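Local coordinates for receptor-type tyrosine-protein phosphatase C (Rattus norvegicus, PDB 5FN8) that probably dephosphorylates phosphotyrosine in proteins during T-cell activation through the antigen receptor, the present piece being two extracellular fibronectin type III domains, at residues 134-139 with 164-169. Sequence-based numbering, arbitrary orientation.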
# COMPACT_ATOMS: atom_id res chain seq x y z
N GLU B 134 -17.11 -7.55 -18.64
CA GLU B 134 -17.44 -8.06 -19.97
C GLU B 134 -18.05 -9.43 -19.82
O GLU B 134 -17.55 -10.27 -19.07
CB GLU B 134 -16.21 -8.20 -20.83
CG GLU B 134 -15.69 -6.89 -21.32
CD GLU B 134 -14.71 -7.09 -22.45
OE1 GLU B 134 -13.89 -8.05 -22.42
OE2 GLU B 134 -14.77 -6.27 -23.38
N VAL B 135 -19.12 -9.65 -20.54
CA VAL B 135 -19.81 -10.93 -20.53
C VAL B 135 -19.68 -11.51 -21.94
O VAL B 135 -20.02 -10.85 -22.91
CB VAL B 135 -21.28 -10.83 -20.04
CG1 VAL B 135 -21.94 -12.22 -20.01
CG2 VAL B 135 -21.36 -10.14 -18.67
N LYS B 136 -19.14 -12.73 -22.03
CA LYS B 136 -18.92 -13.39 -23.31
C LYS B 136 -19.59 -14.76 -23.39
O LYS B 136 -19.79 -15.42 -22.38
CB LYS B 136 -17.41 -13.49 -23.62
CG LYS B 136 -16.75 -12.15 -23.89
CD LYS B 136 -15.30 -12.30 -24.27
CE LYS B 136 -14.67 -10.97 -24.53
NZ LYS B 136 -13.20 -11.08 -24.67
N SER B 137 -19.94 -15.18 -24.60
CA SER B 137 -20.49 -16.50 -24.90
C SER B 137 -19.92 -16.89 -26.26
O SER B 137 -20.05 -16.12 -27.21
CB SER B 137 -22.02 -16.46 -24.94
OG SER B 137 -22.50 -17.80 -24.97
N GLY B 138 -19.20 -18.02 -26.31
CA GLY B 138 -18.51 -18.50 -27.51
C GLY B 138 -17.49 -17.52 -28.07
O GLY B 138 -17.34 -17.39 -29.29
N GLY B 139 -16.86 -16.76 -27.16
CA GLY B 139 -15.89 -15.73 -27.49
C GLY B 139 -16.47 -14.40 -27.97
O GLY B 139 -15.71 -13.47 -28.21
N GLU B 164 -18.62 -16.52 -19.95
CA GLU B 164 -17.40 -16.12 -19.25
C GLU B 164 -17.54 -14.69 -18.81
O GLU B 164 -18.17 -13.86 -19.50
CB GLU B 164 -16.05 -16.46 -19.95
CG GLU B 164 -15.83 -15.93 -21.37
CD GLU B 164 -14.39 -15.73 -21.84
OE1 GLU B 164 -13.48 -15.63 -20.98
OE2 GLU B 164 -14.17 -15.63 -23.07
N PHE B 165 -17.08 -14.43 -17.59
CA PHE B 165 -17.16 -13.11 -16.96
C PHE B 165 -15.76 -12.64 -16.74
O PHE B 165 -14.95 -13.34 -16.14
CB PHE B 165 -18.01 -13.17 -15.67
CG PHE B 165 -19.42 -13.66 -15.94
CD1 PHE B 165 -19.70 -15.02 -16.04
CD2 PHE B 165 -20.47 -12.76 -16.11
CE1 PHE B 165 -20.99 -15.47 -16.33
CE2 PHE B 165 -21.77 -13.21 -16.37
CZ PHE B 165 -22.01 -14.56 -16.50
N LEU B 166 -15.45 -11.47 -17.31
CA LEU B 166 -14.13 -10.85 -17.25
C LEU B 166 -14.28 -9.51 -16.57
O LEU B 166 -14.95 -8.63 -17.11
CB LEU B 166 -13.58 -10.65 -18.67
CG LEU B 166 -13.39 -11.88 -19.56
CD1 LEU B 166 -14.65 -12.16 -20.42
CD2 LEU B 166 -12.24 -11.65 -20.51
N VAL B 167 -13.71 -9.36 -15.36
CA VAL B 167 -13.71 -8.13 -14.59
C VAL B 167 -12.34 -7.49 -14.68
O VAL B 167 -11.36 -8.16 -14.40
CB VAL B 167 -14.15 -8.27 -13.10
CG1 VAL B 167 -14.13 -6.90 -12.39
CG2 VAL B 167 -15.53 -8.89 -12.99
N TYR B 168 -12.26 -6.23 -15.16
CA TYR B 168 -11.02 -5.43 -15.23
C TYR B 168 -11.21 -4.24 -14.31
O TYR B 168 -12.33 -3.72 -14.18
CB TYR B 168 -10.80 -4.81 -16.63
CG TYR B 168 -10.88 -5.75 -17.80
CD1 TYR B 168 -12.11 -6.26 -18.23
CD2 TYR B 168 -9.74 -6.08 -18.53
CE1 TYR B 168 -12.18 -7.13 -19.32
CE2 TYR B 168 -9.81 -6.92 -19.64
CZ TYR B 168 -11.03 -7.44 -20.03
OH TYR B 168 -11.07 -8.23 -21.14
N PHE B 169 -10.12 -3.77 -13.73
CA PHE B 169 -10.11 -2.55 -12.93
C PHE B 169 -9.63 -1.43 -13.82
O PHE B 169 -8.66 -1.62 -14.56
CB PHE B 169 -9.18 -2.67 -11.73
CG PHE B 169 -9.32 -1.53 -10.75
CD1 PHE B 169 -10.35 -1.51 -9.82
CD2 PHE B 169 -8.37 -0.52 -10.69
CE1 PHE B 169 -10.45 -0.48 -8.87
CE2 PHE B 169 -8.48 0.51 -9.77
CZ PHE B 169 -9.51 0.51 -8.86
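Four backbone hydrogen bonds pair strand residues 134-137 antiparallel with 164-169: Glu134 exchanges two with Leu166, and Lys136 two with Glu164. All are nearly straight; Glu164 N alone lies above the plane of the carbonyl it meets, 2.9 Å from Lys136 O. Between these hydrogen-bonded pairs sits the non-hydrogen-bonded pair Val135 and Phe165. On the face carrying Glu134, Lys136, Glu164 and Leu166, Tyr168 OH donates to Glu134 OE1 at 3.1 Å, approaching from above the carboxylate, whose plane stands 85° to the ring. That same OE1 has a long salt bridge to Lys136 NZ, 3.8 Å away, so the hydroxyl holds this oxygen while the ammonium probably adds a weaker attraction. The extended Lys136 chain crosses Leu166 at about a right angle, CD lying 3.9 Å from Leu166 CD1. Alongside, Glu164, its CG in the crowded position between N and C (chi1 56°), packs CG against Lys136 CB at 3.7 Å. On the opposite face, CG1 and CG2 of Val135 lie against Phe165 CD2 and CE2, CG2 3.8 Å from CD2. Phe165 continues inward onto Ile114 and Val116 of strand 114-119, the facing sheet of this second fibronectin type III sandwich. Strands 140-147 and 179-184 flank the pair within its own four-stranded sheet.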